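Local atomic coordinates of 2-oxoglutarate carboxylase small subunit (Hydrogenobacter thermophilus, PDB entry 7KCT), a protein that belongs to the biotin carboxylase family of ATP-grasp proteins and binds adenosine-5'-diphosphate, bicarbonate and a magnesium ion. Residues Pro88-Leu93 with Ile301-Pro306; Glu218-Gly223 with Ala279-Phe284; Glu344-Ala349 with Asp391-Lys396; Lys272-Tyr277 with Ile295-Arg300. All coordinates share one frame; numbering follows the deposited sequence.

In the fold
Three of the four contacts line the ADP of chain D, from different parts of the fold. Interaction 2 joins strands 215-223 and 278-286 of the antiparallel ATP-grasp sheet; interaction 4, its centre about 7 Å away, sets the end of helix 257-273 against strand 292-298, the neighbour of 278-286, and together they bring Glu283 and Glu296 to the magnesium ion. Strand 292-298 leads on to residues 301-306 of interaction 1, where the ATP-grasp domain meets the Rossmann-like N-terminal domain. Interaction 3 comes last along the chain, in the C-terminal domain, its centre about 14 Å from that of interaction 1 and about 26 Å from that of interaction 4. That ADP therefore sits where three domains converge.

Interaction 1: residues Pro88-Leu93 with Ile301-Pro306; sequences PGYGFL and IQVEHP. With ADP (adenosine-5'-diphosphate), chain D.
Ile301 meets Gly89 and Tyr90 where a loop of the Rossmann-like N-terminal domain, just past strand 85-87, lies against the ATP-grasp loop that leads into helix 305-312. The CG2 branch of Ile301 sits 3.6 Å from Gly89 O and also borders the edge of the Tyr90 ring, near its plane. No direct hydrogen bond joins the two loops, but a water takes the N-H of Ile301 and donates to Gly89 O. Gln302 turns away from the loop, its OE1 held by Arg235. Next comes Val303, whose CG2 lies over one face of the Tyr90 ring in a CH-pi contact, 3.6 Å from the centroid and shifted toward the rim. Tyr90 offers that face with CG between the backbone N and the carbonyl carbon (chi1 54°), and its OH goes on to Glu21. Both loops border the ADP of chain D: Tyr90 CD1 approaches C5' at 3.8 Å, while Val303 N donates to O1B over 2.8 Å in a nearly straight bond (168°). Glu304 sends its carboxylate toward the same phosphate and to Lys245. At His305 a type I turn closes, and ND1 donates in the ring plane to Gln302 O at 3.0 Å.

Interaction 2: residues Glu218-Gly223 with Ala279-Phe284; sequences EFQVLG and AGTMEF. With MG (magnesium ion), chain E.
Phe219 pairs with Met282 and Val221 with Gly280 as the hydrogen-bonded pairs of two antiparallel strands, whose axes run at 161° and 4.7 Å apart. Each pair is closed by two N-H to O=C bonds, Phe219 N to Met282 O among them at 2.9 Å. Glu218, Gln220, Thr281 and Glu283 share one face. On it Gln220 folds back at chi2 (69°), so that NE2 donates to its own neighbour, Val221 O, at 3.0 Å; Gly280 N reaches that oxygen from the other side of the carbonyl plane, and the oxygen is gripped twice. The Gln220 OE1 end goes to Arg235. These are the two central strands of the four-stranded ATP-grasp sheet, and the face with Glu218 and Glu283 supplies a metal ligand: Glu283 OE2 binds the magnesium ion at 2.2 Å. Glu218 lies alongside Glu283, pointing the same way, its CB packed on Thr281 CG2 at 3.8 Å. The two OE1 atoms of Glu218 and Glu283 come within 3.0 Å of each other, an approach of like charges that would probably be unfavourable without Lys245, which is salt-bridged to both; Arg235 takes Glu218 OE2. On the face of Phe219 and Met282, helix 257-273 packs against the sheet. There Phe219 CD1 touches Phe284 CE1 at 3.8 Å, the ring planes steeply inclined at 77° to each other.

Interaction 3: residues Glu344-Ala349 with Asp391-Lys396; sequences ECRINA and DSLIAK. With ADP (adenosine-5'-diphosphate), chain D.
Arg346 touches Leu393 at the start of its side chain and the ADP of chain D at the end, reaching out from strand 341-351, paired antiparallel with strand 393-401 in the larger sheet of the C-terminal biotin carboxylase domain. Its CB rests 3.9 Å from Leu393 CD1. From CG to NE the chain is extended, which lets the guanidinium reach the diphosphate. NE is salt-bridged to Glu248. Beyond it, NH1 donates to O1A of that ADP at 3.1 Å, and NH2 to the bridging O3A at 2.9 Å, with O3A near the guanidinium plane; NH1 also makes a weak bond to O3A. NH2 has a second partner in Glu304, so the guanidinium probably balances charge on both the carboxylate and the diphosphate. Beneath this arm the strands hold a classic beta bulge: Ile394 N, at 2.8 Å, and Ala395 N, at 3.3 Å, both donate to Ile347 O, and the register slips by one before Asn348. Ala349 N donates to Ser392 O at 2.8 Å beyond the bulge. Glu344 crosses the aliphatic part of Lys396, OE2 lying 3.6 Å from CD. The Lys396 amino group goes instead to Glu21 and Val303 O, and Glu344 OE2 is buried without a polar partner in the model. Strand 244-250 flanks strand 341-351 on the Glu344 and Arg346 stretch, while helix 427-435 packs on Cys345 and Ile347.

Interaction 4: residues Lys272-Tyr277 with Ile295-Arg300; sequences KEIGYY and IEMNTR. With MG (magnesium ion), chain E; ADP (adenosine-5'-diphosphate), chain C; ADP (adenosine-5'-diphosphate), chain D.
Tyr276, the last residue of the Schellman motif that ends helix 257-273, packs against Met297 of strand 292-298, an outer strand of the ATP-grasp sheet. Gly275, with positive phi (58°), is the C-prime residue; the chain turns there, and Tyr276 points toward the strand. Met297 is stretched out, CG anti to the backbone N (chi1 -177°), and meets the tyrosine tip to tip. Its CE lies over the centre of the ring, 3.8 Å from the centroid, as a CH-pi contact; SD lies 4.9 Å from the same centroid, oblique, completing a Met-aromatic contact. Ile274 CD1 adds a looser touch on the sulfur. At the ring edge comes Thr299, with CG2 near the ring plane and CA only 3.0 Å from Tyr276 OH, whose hydrogen bond goes to Ala279 O. Asn298 points away from the tyrosine; it and Glu296 serve the nucleotide sites. Glu296 OE2 binds the magnesium ion at 2.1 Å; O2B and O1A of the ADP of chain C bind it too, and Asn298 OD1 accepts from a water on that metal. Arg300 reaches the other ADP, chain D: NH1 donates to O1B at 2.9 Å and NH2 to O3B at 2.8 Å.

Interaction 1: residues Pro88-Leu93 with Ile301-Pro306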
# COMPACT_ATOMS: atom_id res chain seq x y z
N PRO A 88 -9.49 -3.95 22.14
CA PRO A 88 -8.81 -5.21 22.48
C PRO A 88 -8.10 -5.91 21.33
O PRO A 88 -7.48 -6.96 21.55
CB PRO A 88 -9.96 -6.07 22.99
CG PRO A 88 -11.08 -5.73 22.08
CD PRO A 88 -10.92 -4.19 21.86
N GLY A 89 -8.22 -5.42 20.11
CA GLY A 89 -7.64 -6.13 18.96
C GLY A 89 -8.36 -7.45 18.70
O GLY A 89 -9.60 -7.54 18.76
N TYR A 90 -7.56 -8.51 18.44
CA TYR A 90 -8.07 -9.87 18.28
C TYR A 90 -7.26 -10.81 19.18
O TYR A 90 -6.15 -10.49 19.57
CB TYR A 90 -8.03 -10.33 16.79
CG TYR A 90 -6.71 -10.22 16.05
CD1 TYR A 90 -5.62 -11.01 16.43
CD2 TYR A 90 -6.56 -9.37 14.97
CE1 TYR A 90 -4.42 -10.94 15.75
CE2 TYR A 90 -5.35 -9.28 14.28
CZ TYR A 90 -4.29 -10.05 14.71
OH TYR A 90 -3.08 -10.03 14.06
N GLY A 91 -7.86 -11.94 19.58
CA GLY A 91 -7.20 -12.79 20.55
C GLY A 91 -7.19 -12.15 21.94
O GLY A 91 -7.87 -11.16 22.22
N PHE A 92 -6.36 -12.72 22.81
CA PHE A 92 -6.22 -12.24 24.18
C PHE A 92 -7.61 -12.02 24.80
O PHE A 92 -8.33 -12.99 24.95
CB PHE A 92 -5.36 -11.00 24.19
CG PHE A 92 -3.92 -11.25 23.74
CD1 PHE A 92 -3.18 -12.28 24.30
CD2 PHE A 92 -3.33 -10.46 22.77
CE1 PHE A 92 -1.86 -12.52 23.90
CE2 PHE A 92 -2.03 -10.71 22.35
CZ PHE A 92 -1.28 -11.72 22.94
N LEU A 93 -8.02 -10.78 25.13
CA LEU A 93 -9.28 -10.56 25.85
C LEU A 93 -10.43 -10.05 24.98
O LEU A 93 -11.48 -9.64 25.51
CB LEU A 93 -9.07 -9.58 27.00
CG LEU A 93 -8.15 -10.07 28.10
CD1 LEU A 93 -7.88 -8.92 29.09
CD2 LEU A 93 -8.65 -11.30 28.81
N ILE A 301 -12.94 -7.97 15.60
CA ILE A 301 -12.23 -7.86 14.33
C ILE A 301 -11.46 -9.16 14.11
O ILE A 301 -11.07 -9.83 15.06
CB ILE A 301 -11.28 -6.65 14.35
CG1 ILE A 301 -10.88 -6.25 12.94
CG2 ILE A 301 -10.03 -6.95 15.22
CD1 ILE A 301 -11.94 -5.51 12.15
N GLN A 302 -11.27 -9.53 12.85
CA GLN A 302 -10.42 -10.65 12.50
C GLN A 302 -9.14 -10.22 11.79
O GLN A 302 -9.10 -9.19 11.12
CB GLN A 302 -11.18 -11.61 11.58
CG GLN A 302 -12.39 -12.24 12.16
CD GLN A 302 -12.99 -13.23 11.19
OE1 GLN A 302 -13.39 -12.87 10.09
NE2 GLN A 302 -13.00 -14.50 11.57
N VAL A 303 -8.14 -11.10 11.84
CA VAL A 303 -6.87 -10.89 11.17
C VAL A 303 -7.05 -10.41 9.74
O VAL A 303 -6.41 -9.45 9.30
CB VAL A 303 -6.05 -12.20 11.23
CG1 VAL A 303 -4.80 -12.17 10.32
CG2 VAL A 303 -5.62 -12.47 12.67
N GLU A 304 -7.96 -11.05 9.01
CA GLU A 304 -8.08 -10.90 7.57
C GLU A 304 -9.05 -9.80 7.14
O GLU A 304 -9.39 -9.72 5.94
CB GLU A 304 -8.50 -12.27 6.98
CG GLU A 304 -9.88 -12.82 7.48
CD GLU A 304 -9.84 -13.77 8.72
OE1 GLU A 304 -8.88 -13.76 9.52
OE2 GLU A 304 -10.79 -14.57 8.89
N HIS A 305 -9.43 -8.91 8.05
CA HIS A 305 -10.31 -7.81 7.67
C HIS A 305 -9.78 -6.95 6.53
O HIS A 305 -10.61 -6.32 5.84
CB HIS A 305 -10.64 -6.91 8.88
CG HIS A 305 -9.53 -6.00 9.30
ND1 HIS A 305 -8.60 -6.38 10.25
CD2 HIS A 305 -9.20 -4.73 8.94
CE1 HIS A 305 -7.72 -5.40 10.42
NE2 HIS A 305 -8.05 -4.40 9.63
N PRO A 306 -8.47 -6.82 6.28
CA PRO A 306 -8.05 -5.93 5.19
C PRO A 306 -8.54 -6.34 3.81
O PRO A 306 -8.83 -5.44 3.01
CB PRO A 306 -6.51 -5.95 5.29
CG PRO A 306 -6.27 -6.17 6.76
CD PRO A 306 -7.33 -7.21 7.14
PB ADP D . -8.97 -14.91 12.83
O1B ADP D . -8.90 -13.45 13.25
O2B ADP D . -9.43 -15.31 11.45
O3B ADP D . -9.35 -15.87 13.91
PA ADP D . -6.67 -16.47 13.75
O1A ADP D . -5.20 -16.69 13.82
O2A ADP D . -7.70 -17.53 14.14
O3A ADP D . -7.23 -15.52 12.61
O5' ADP D . -6.84 -15.41 15.41
C5' ADP D . -5.55 -14.73 15.75
C4' ADP D . -5.18 -14.84 17.16
O4' ADP D . -6.25 -15.02 18.07
C3' ADP D . -4.25 -16.19 17.15
O3' ADP D . -3.24 -16.00 17.99
C2' ADP D . -5.37 -17.18 17.66
O2' ADP D . -4.87 -18.18 18.41
C1' ADP D . -6.04 -16.20 18.67
N9 ADP D . -7.49 -16.52 19.00
C8 ADP D . -8.58 -16.74 18.11
N7 ADP D . -9.74 -17.02 18.76
C5 ADP D . -9.41 -16.94 20.09
C6 ADP D . -10.19 -17.13 21.25
N6 ADP D . -11.53 -17.44 21.14
N1 ADP D . -9.63 -17.00 22.49
C2 ADP D . -8.27 -16.71 22.50
N3 ADP D . -7.40 -16.51 21.48
C4 ADP D . -8.02 -16.63 20.27
O HOH W 1 -11.89 -6.23 17.75

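Interaction 2: residues Glu218-Gly223 with Ala279-Phe284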
# COMPACT_ATOMS: atom_id res chain seq x y z
N GLU A 218 -16.91 -16.69 4.96
CA GLU A 218 -17.28 -15.92 6.15
C GLU A 218 -17.75 -14.53 5.75
O GLU A 218 -17.24 -13.94 4.79
CB GLU A 218 -16.11 -15.84 7.15
CG GLU A 218 -14.95 -15.06 6.61
CD GLU A 218 -13.79 -15.06 7.55
OE1 GLU A 218 -13.78 -15.91 8.47
OE2 GLU A 218 -12.87 -14.22 7.36
N PHE A 219 -18.78 -14.05 6.45
CA PHE A 219 -19.40 -12.76 6.17
C PHE A 219 -19.05 -11.74 7.25
O PHE A 219 -19.19 -12.01 8.44
CB PHE A 219 -20.94 -12.87 6.11
CG PHE A 219 -21.45 -13.30 4.78
CD1 PHE A 219 -21.48 -14.63 4.44
CD2 PHE A 219 -21.88 -12.39 3.87
CE1 PHE A 219 -21.93 -15.03 3.20
CE2 PHE A 219 -22.33 -12.80 2.62
CZ PHE A 219 -22.35 -14.13 2.31
N GLN A 220 -18.70 -10.55 6.81
CA GLN A 220 -18.32 -9.45 7.67
C GLN A 220 -19.55 -8.60 7.94
O GLN A 220 -20.24 -8.19 6.99
CB GLN A 220 -17.26 -8.61 6.95
CG GLN A 220 -16.80 -7.38 7.67
CD GLN A 220 -15.99 -7.70 8.89
OE1 GLN A 220 -14.87 -8.22 8.80
NE2 GLN A 220 -16.55 -7.38 10.06
N VAL A 221 -19.86 -8.37 9.21
CA VAL A 221 -20.92 -7.43 9.54
C VAL A 221 -20.33 -6.25 10.29
O VAL A 221 -19.28 -6.37 10.94
CB VAL A 221 -22.08 -8.06 10.33
CG1 VAL A 221 -22.64 -9.31 9.62
CG2 VAL A 221 -21.66 -8.39 11.74
N LEU A 222 -21.00 -5.10 10.18
CA LEU A 222 -20.65 -3.86 10.87
C LEU A 222 -21.96 -3.16 11.27
O LEU A 222 -22.80 -2.91 10.40
CB LEU A 222 -19.82 -2.97 9.94
CG LEU A 222 -19.21 -1.70 10.52
CD1 LEU A 222 -18.20 -2.05 11.58
CD2 LEU A 222 -18.54 -0.86 9.44
N GLY A 223 -22.14 -2.88 12.56
CA GLY A 223 -23.34 -2.19 13.04
C GLY A 223 -23.00 -1.05 13.97
O GLY A 223 -21.99 -1.07 14.68
N ALA A 279 -17.85 -4.48 14.85
CA ALA A 279 -17.50 -5.43 13.83
C ALA A 279 -17.64 -6.84 14.39
O ALA A 279 -17.41 -7.10 15.58
CB ALA A 279 -16.06 -5.22 13.34
N GLY A 280 -18.03 -7.75 13.52
CA GLY A 280 -18.12 -9.15 13.88
C GLY A 280 -18.18 -9.95 12.60
O GLY A 280 -18.39 -9.40 11.52
N THR A 281 -17.93 -11.24 12.71
CA THR A 281 -17.90 -12.12 11.55
C THR A 281 -18.71 -13.37 11.82
O THR A 281 -18.58 -13.96 12.89
CB THR A 281 -16.44 -12.51 11.21
OG1 THR A 281 -15.75 -11.36 10.70
CG2 THR A 281 -16.43 -13.66 10.19
N MET A 282 -19.49 -13.81 10.83
CA MET A 282 -20.20 -15.10 10.87
C MET A 282 -19.54 -16.08 9.92
O MET A 282 -19.39 -15.77 8.74
CB MET A 282 -21.66 -14.89 10.53
CG MET A 282 -22.29 -13.98 11.56
SD MET A 282 -23.97 -14.36 11.33
CE MET A 282 -24.76 -12.81 11.72
N GLU A 283 -19.08 -17.22 10.44
CA GLU A 283 -18.33 -18.16 9.62
C GLU A 283 -19.27 -19.29 9.22
O GLU A 283 -20.05 -19.78 10.05
CB GLU A 283 -17.12 -18.68 10.38
CG GLU A 283 -16.18 -17.55 10.89
CD GLU A 283 -14.82 -18.03 11.40
OE1 GLU A 283 -13.82 -17.33 11.13
OE2 GLU A 283 -14.73 -19.05 12.12
N PHE A 284 -19.21 -19.67 7.93
CA PHE A 284 -19.97 -20.73 7.27
C PHE A 284 -19.02 -21.76 6.66
O PHE A 284 -17.91 -21.43 6.26
CB PHE A 284 -20.80 -20.18 6.13
CG PHE A 284 -21.84 -19.23 6.55
CD1 PHE A 284 -21.51 -17.92 6.85
CD2 PHE A 284 -23.16 -19.65 6.66
CE1 PHE A 284 -22.48 -17.06 7.22
CE2 PHE A 284 -24.14 -18.79 7.04
CZ PHE A 284 -23.81 -17.50 7.33
MG MG E . -13.28 -20.13 13.36
O HOH W 2 -15.09 -9.25 12.51
O HOH W 3 -12.18 -18.05 13.73
O HOH W 4 -12.02 -20.29 11.91

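Interaction 3: residues Glu344-Ala349 with Asp391-Lys396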
# COMPACT_ATOMS: atom_id res chain seq x y z
N GLU A 344 -4.92 -11.83 0.77
CA GLU A 344 -4.04 -11.66 1.90
C GLU A 344 -3.30 -12.95 2.17
O GLU A 344 -3.90 -14.03 2.25
CB GLU A 344 -4.83 -11.23 3.17
CG GLU A 344 -4.01 -11.40 4.49
CD GLU A 344 -4.73 -10.88 5.75
OE1 GLU A 344 -5.17 -11.67 6.63
OE2 GLU A 344 -4.82 -9.66 5.87
N CYS A 345 -2.00 -12.84 2.41
CA CYS A 345 -1.19 -13.96 2.82
C CYS A 345 -0.58 -13.65 4.18
O CYS A 345 -0.06 -12.55 4.39
CB CYS A 345 -0.12 -14.29 1.79
SG CYS A 345 -0.72 -14.83 0.19
N ARG A 346 -0.67 -14.61 5.09
CA ARG A 346 -0.05 -14.48 6.40
C ARG A 346 1.39 -14.91 6.28
O ARG A 346 1.67 -16.03 5.85
CB ARG A 346 -0.76 -15.34 7.44
CG ARG A 346 -2.24 -15.04 7.47
CD ARG A 346 -2.80 -15.44 8.79
NE ARG A 346 -4.24 -15.29 8.83
CZ ARG A 346 -4.94 -15.53 9.93
NH1 ARG A 346 -4.28 -15.90 11.02
NH2 ARG A 346 -6.27 -15.44 9.92
N ILE A 347 2.29 -14.00 6.63
CA ILE A 347 3.72 -14.26 6.66
C ILE A 347 4.04 -14.64 8.10
O ILE A 347 4.15 -13.76 8.96
CB ILE A 347 4.56 -13.05 6.24
CG1 ILE A 347 3.97 -12.37 5.03
CG2 ILE A 347 5.98 -13.47 6.03
CD1 ILE A 347 3.93 -13.17 3.89
N ASN A 348 4.19 -15.94 8.36
CA ASN A 348 4.44 -16.43 9.70
C ASN A 348 5.88 -16.89 9.81
O ASN A 348 6.49 -17.36 8.84
CB ASN A 348 3.52 -17.61 10.06
CG ASN A 348 2.05 -17.27 9.99
OD1 ASN A 348 1.63 -16.20 10.40
ND2 ASN A 348 1.26 -18.21 9.48
N ALA A 349 6.43 -16.76 11.01
CA ALA A 349 7.75 -17.30 11.33
C ALA A 349 7.52 -18.77 11.69
O ALA A 349 7.28 -19.11 12.84
CB ALA A 349 8.39 -16.54 12.49
N ASP A 391 1.88 -15.45 19.01
CA ASP A 391 1.62 -15.91 17.66
C ASP A 391 2.83 -15.67 16.75
O ASP A 391 3.66 -14.75 16.97
CB ASP A 391 0.35 -15.24 17.07
N SER A 392 2.94 -16.50 15.71
CA SER A 392 4.12 -16.43 14.85
C SER A 392 3.98 -15.43 13.71
O SER A 392 4.91 -15.29 12.90
CB SER A 392 4.46 -17.81 14.26
OG SER A 392 3.34 -18.34 13.54
N LEU A 393 2.88 -14.68 13.68
CA LEU A 393 2.61 -13.73 12.60
C LEU A 393 3.66 -12.63 12.61
O LEU A 393 3.95 -12.04 13.65
CB LEU A 393 1.20 -13.16 12.76
CG LEU A 393 0.68 -12.33 11.58
CD1 LEU A 393 0.72 -13.11 10.27
CD2 LEU A 393 -0.74 -11.85 11.90
N ILE A 394 4.32 -12.45 11.47
CA ILE A 394 5.27 -11.36 11.24
C ILE A 394 4.62 -10.21 10.48
O ILE A 394 4.89 -9.04 10.74
CB ILE A 394 6.50 -11.85 10.43
CG1 ILE A 394 7.41 -12.81 11.15
CG2 ILE A 394 7.33 -10.64 9.88
CD1 ILE A 394 8.38 -13.44 10.19
N ALA A 395 3.87 -10.54 9.43
CA ALA A 395 3.38 -9.52 8.52
C ALA A 395 2.19 -10.12 7.80
O ALA A 395 2.04 -11.34 7.72
CB ALA A 395 4.45 -9.08 7.52
N LYS A 396 1.30 -9.25 7.36
CA LYS A 396 0.22 -9.61 6.44
C LYS A 396 0.51 -8.86 5.16
O LYS A 396 0.70 -7.63 5.18
CB LYS A 396 -1.16 -9.25 6.97
CG LYS A 396 -1.39 -9.74 8.39
CD LYS A 396 -2.83 -9.60 8.88
CE LYS A 396 -3.26 -8.14 9.01
NZ LYS A 396 -4.28 -8.00 10.09
PB ADP D . -8.97 -14.91 12.83
O1B ADP D . -8.90 -13.45 13.25
O2B ADP D . -9.43 -15.31 11.45
O3B ADP D . -9.35 -15.87 13.91
PA ADP D . -6.67 -16.47 13.75
O1A ADP D . -5.20 -16.69 13.82
O2A ADP D . -7.70 -17.53 14.14
O3A ADP D . -7.23 -15.52 12.61
O5' ADP D . -6.84 -15.41 15.41
C5' ADP D . -5.55 -14.73 15.75
C4' ADP D . -5.18 -14.84 17.16
O4' ADP D . -6.25 -15.02 18.07
C3' ADP D . -4.25 -16.19 17.15
O3' ADP D . -3.24 -16.00 17.99
C2' ADP D . -5.37 -17.18 17.66
O2' ADP D . -4.87 -18.18 18.41
C1' ADP D . -6.04 -16.20 18.67
N9 ADP D . -7.49 -16.52 19.00
C8 ADP D . -8.58 -16.74 18.11
N7 ADP D . -9.74 -17.02 18.76
C5 ADP D . -9.41 -16.94 20.09
C6 ADP D . -10.19 -17.13 21.25
N6 ADP D . -11.53 -17.44 21.14
N1 ADP D . -9.63 -17.00 22.49
C2 ADP D . -8.27 -16.71 22.50
N3 ADP D . -7.40 -16.51 21.48
C4 ADP D . -8.02 -16.63 20.27

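Interaction 4: residues Lys272-Tyr277 with Ile295-Arg300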
# COMPACT_ATOMS: atom_id res chain seq x y z
N LYS A 272 -29.04 -8.12 13.83
CA LYS A 272 -30.01 -7.23 14.46
C LYS A 272 -30.80 -7.93 15.55
O LYS A 272 -31.08 -7.34 16.60
CB LYS A 272 -30.96 -6.67 13.41
CG LYS A 272 -30.37 -5.69 12.47
CD LYS A 272 -31.29 -5.46 11.27
CE LYS A 272 -31.01 -4.12 10.58
NZ LYS A 272 -31.84 -3.02 11.21
N GLU A 273 -31.14 -9.21 15.35
CA GLU A 273 -31.94 -9.92 16.35
C GLU A 273 -31.21 -10.01 17.69
O GLU A 273 -31.84 -9.95 18.75
CB GLU A 273 -32.30 -11.34 15.89
CG GLU A 273 -33.44 -11.43 14.88
CD GLU A 273 -33.89 -12.88 14.61
OE1 GLU A 273 -33.94 -13.71 15.56
OE2 GLU A 273 -34.20 -13.18 13.44
N ILE A 274 -29.90 -10.20 17.67
CA ILE A 274 -29.17 -10.30 18.93
C ILE A 274 -28.60 -8.94 19.35
O ILE A 274 -27.78 -8.86 20.27
CB ILE A 274 -28.05 -11.36 18.88
CG1 ILE A 274 -26.98 -11.00 17.86
CG2 ILE A 274 -28.62 -12.74 18.57
CD1 ILE A 274 -25.80 -11.96 17.85
N GLY A 275 -29.02 -7.88 18.67
CA GLY A 275 -28.52 -6.54 18.94
C GLY A 275 -27.02 -6.40 18.79
O GLY A 275 -26.36 -5.90 19.70
N TYR A 276 -26.47 -6.83 17.65
CA TYR A 276 -25.03 -6.74 17.41
C TYR A 276 -24.68 -5.33 16.95
O TYR A 276 -25.38 -4.75 16.13
CB TYR A 276 -24.56 -7.76 16.34
CG TYR A 276 -23.06 -8.03 16.44
CD1 TYR A 276 -22.57 -8.89 17.38
CD2 TYR A 276 -22.14 -7.40 15.60
CE1 TYR A 276 -21.24 -9.11 17.53
CE2 TYR A 276 -20.75 -7.64 15.75
CZ TYR A 276 -20.33 -8.48 16.73
OH TYR A 276 -19.00 -8.80 16.97
N TYR A 277 -23.56 -4.79 17.45
CA TYR A 277 -22.94 -3.61 16.86
C TYR A 277 -21.42 -3.76 16.96
O TYR A 277 -20.90 -4.66 17.61
CB TYR A 277 -23.44 -2.28 17.52
CG TYR A 277 -23.37 -2.20 19.04
CD1 TYR A 277 -22.14 -2.10 19.69
CD2 TYR A 277 -24.54 -2.13 19.83
CE1 TYR A 277 -22.06 -2.00 21.07
CE2 TYR A 277 -24.47 -2.03 21.23
CZ TYR A 277 -23.24 -1.96 21.84
OH TYR A 277 -23.13 -1.86 23.22
N ILE A 295 -21.36 -22.06 11.17
CA ILE A 295 -20.65 -22.82 12.18
C ILE A 295 -20.23 -22.02 13.41
O ILE A 295 -20.05 -22.60 14.49
CB ILE A 295 -19.40 -23.51 11.58
CG1 ILE A 295 -18.49 -22.49 10.88
CG2 ILE A 295 -19.86 -24.68 10.62
CD1 ILE A 295 -17.02 -23.01 10.60
N GLU A 296 -19.99 -20.71 13.28
CA GLU A 296 -19.54 -19.97 14.46
C GLU A 296 -19.52 -18.50 14.13
O GLU A 296 -19.48 -18.11 12.97
CB GLU A 296 -18.15 -20.42 14.99
CG GLU A 296 -16.94 -19.76 14.34
CD GLU A 296 -15.67 -19.75 15.22
OE1 GLU A 296 -15.72 -20.17 16.40
OE2 GLU A 296 -14.61 -19.32 14.71
N MET A 297 -19.57 -17.67 15.17
CA MET A 297 -19.49 -16.22 15.02
C MET A 297 -18.26 -15.77 15.79
O MET A 297 -17.97 -16.31 16.85
CB MET A 297 -20.72 -15.50 15.56
CG MET A 297 -20.65 -14.00 15.33
SD MET A 297 -22.13 -13.03 15.73
CE MET A 297 -21.74 -11.56 14.74
N ASN A 298 -17.51 -14.80 15.26
CA ASN A 298 -16.39 -14.21 15.98
C ASN A 298 -16.82 -12.78 16.30
O ASN A 298 -17.08 -12.00 15.38
CB ASN A 298 -15.10 -14.20 15.15
CG ASN A 298 -14.42 -15.56 15.05
OD1 ASN A 298 -13.78 -15.88 14.05
ND2 ASN A 298 -14.51 -16.34 16.11
N THR A 299 -16.94 -12.46 17.58
CA THR A 299 -17.48 -11.17 18.00
C THR A 299 -16.35 -10.16 18.22
O THR A 299 -16.12 -9.68 19.34
CB THR A 299 -18.33 -11.33 19.26
OG1 THR A 299 -17.52 -11.90 20.29
CG2 THR A 299 -19.51 -12.25 19.00
N ARG A 300 -15.62 -9.88 17.14
CA ARG A 300 -14.39 -9.08 17.19
C ARG A 300 -13.92 -8.86 15.76
O ARG A 300 -14.44 -9.46 14.81
CB ARG A 300 -13.32 -9.79 18.02
CG ARG A 300 -13.05 -11.26 17.60
CD ARG A 300 -11.66 -11.74 17.96
NE ARG A 300 -11.37 -13.13 17.59
CZ ARG A 300 -10.90 -13.55 16.41
NH1 ARG A 300 -10.66 -12.68 15.42
NH2 ARG A 300 -10.67 -14.85 16.22
MG MG E . -13.28 -20.13 13.36
PB ADP C . -12.25 -22.20 15.46
O1B ADP C . -11.05 -22.83 16.07
O2B ADP C . -12.29 -21.35 14.22
O3B ADP C . -13.30 -21.76 16.46
PA ADP C . -14.24 -23.25 13.77
O1A ADP C . -14.41 -22.05 12.91
O2A ADP C . -15.49 -24.05 14.11
O3A ADP C . -13.18 -23.65 14.85
O5' ADP C . -13.74 -24.40 12.37
C5' ADP C . -12.29 -24.58 12.24
C4' ADP C . -12.11 -24.99 10.83
O4' ADP C . -12.43 -26.40 10.85
C3' ADP C . -13.06 -24.31 9.91
O3' ADP C . -12.43 -23.20 9.27
C2' ADP C . -13.18 -25.42 8.87
O2' ADP C . -11.94 -25.56 8.07
C1' ADP C . -13.20 -26.68 9.69
N9 ADP C . -14.59 -27.07 10.05
C8 ADP C . -15.40 -26.59 11.09
N7 ADP C . -16.60 -27.23 11.10
C5 ADP C . -16.56 -28.11 10.02
C6 ADP C . -17.50 -29.04 9.51
N6 ADP C . -18.71 -29.17 10.09
N1 ADP C . -17.22 -29.77 8.40
C2 ADP C . -15.98 -29.58 7.89
N3 ADP C . -14.99 -28.76 8.28
C4 ADP C . -15.32 -28.02 9.37
PB ADP D . -8.97 -14.91 12.83
O1B ADP D . -8.90 -13.45 13.25
O2B ADP D . -9.43 -15.31 11.45
O3B ADP D . -9.35 -15.87 13.91
PA ADP D . -6.67 -16.47 13.75
O1A ADP D . -5.20 -16.69 13.82
O2A ADP D . -7.70 -17.53 14.14
O3A ADP D . -7.23 -15.52 12.61
O5' ADP D . -6.84 -15.41 15.41
C5' ADP D . -5.55 -14.73 15.75
C4' ADP D . -5.18 -14.84 17.16
O4' ADP D . -6.25 -15.02 18.07
C3' ADP D . -4.25 -16.19 17.15
O3' ADP D . -3.24 -16.00 17.99
C2' ADP D . -5.37 -17.18 17.66
O2' ADP D . -4.87 -18.18 18.41
C1' ADP D . -6.04 -16.20 18.67
N9 ADP D . -7.49 -16.52 19.00
C8 ADP D . -8.58 -16.74 18.11
N7 ADP D . -9.74 -17.02 18.76
C5 ADP D . -9.41 -16.94 20.09
C6 ADP D . -10.19 -17.13 21.25
N6 ADP D . -11.53 -17.44 21.14
N1 ADP D . -9.63 -17.00 22.49
C2 ADP D . -8.27 -16.71 22.50
N3 ADP D . -7.40 -16.51 21.48
C4 ADP D . -8.02 -16.63 20.27
O HOH W 3 -12.18 -18.05 13.73
O HOH W 4 -12.02 -20.29 11.91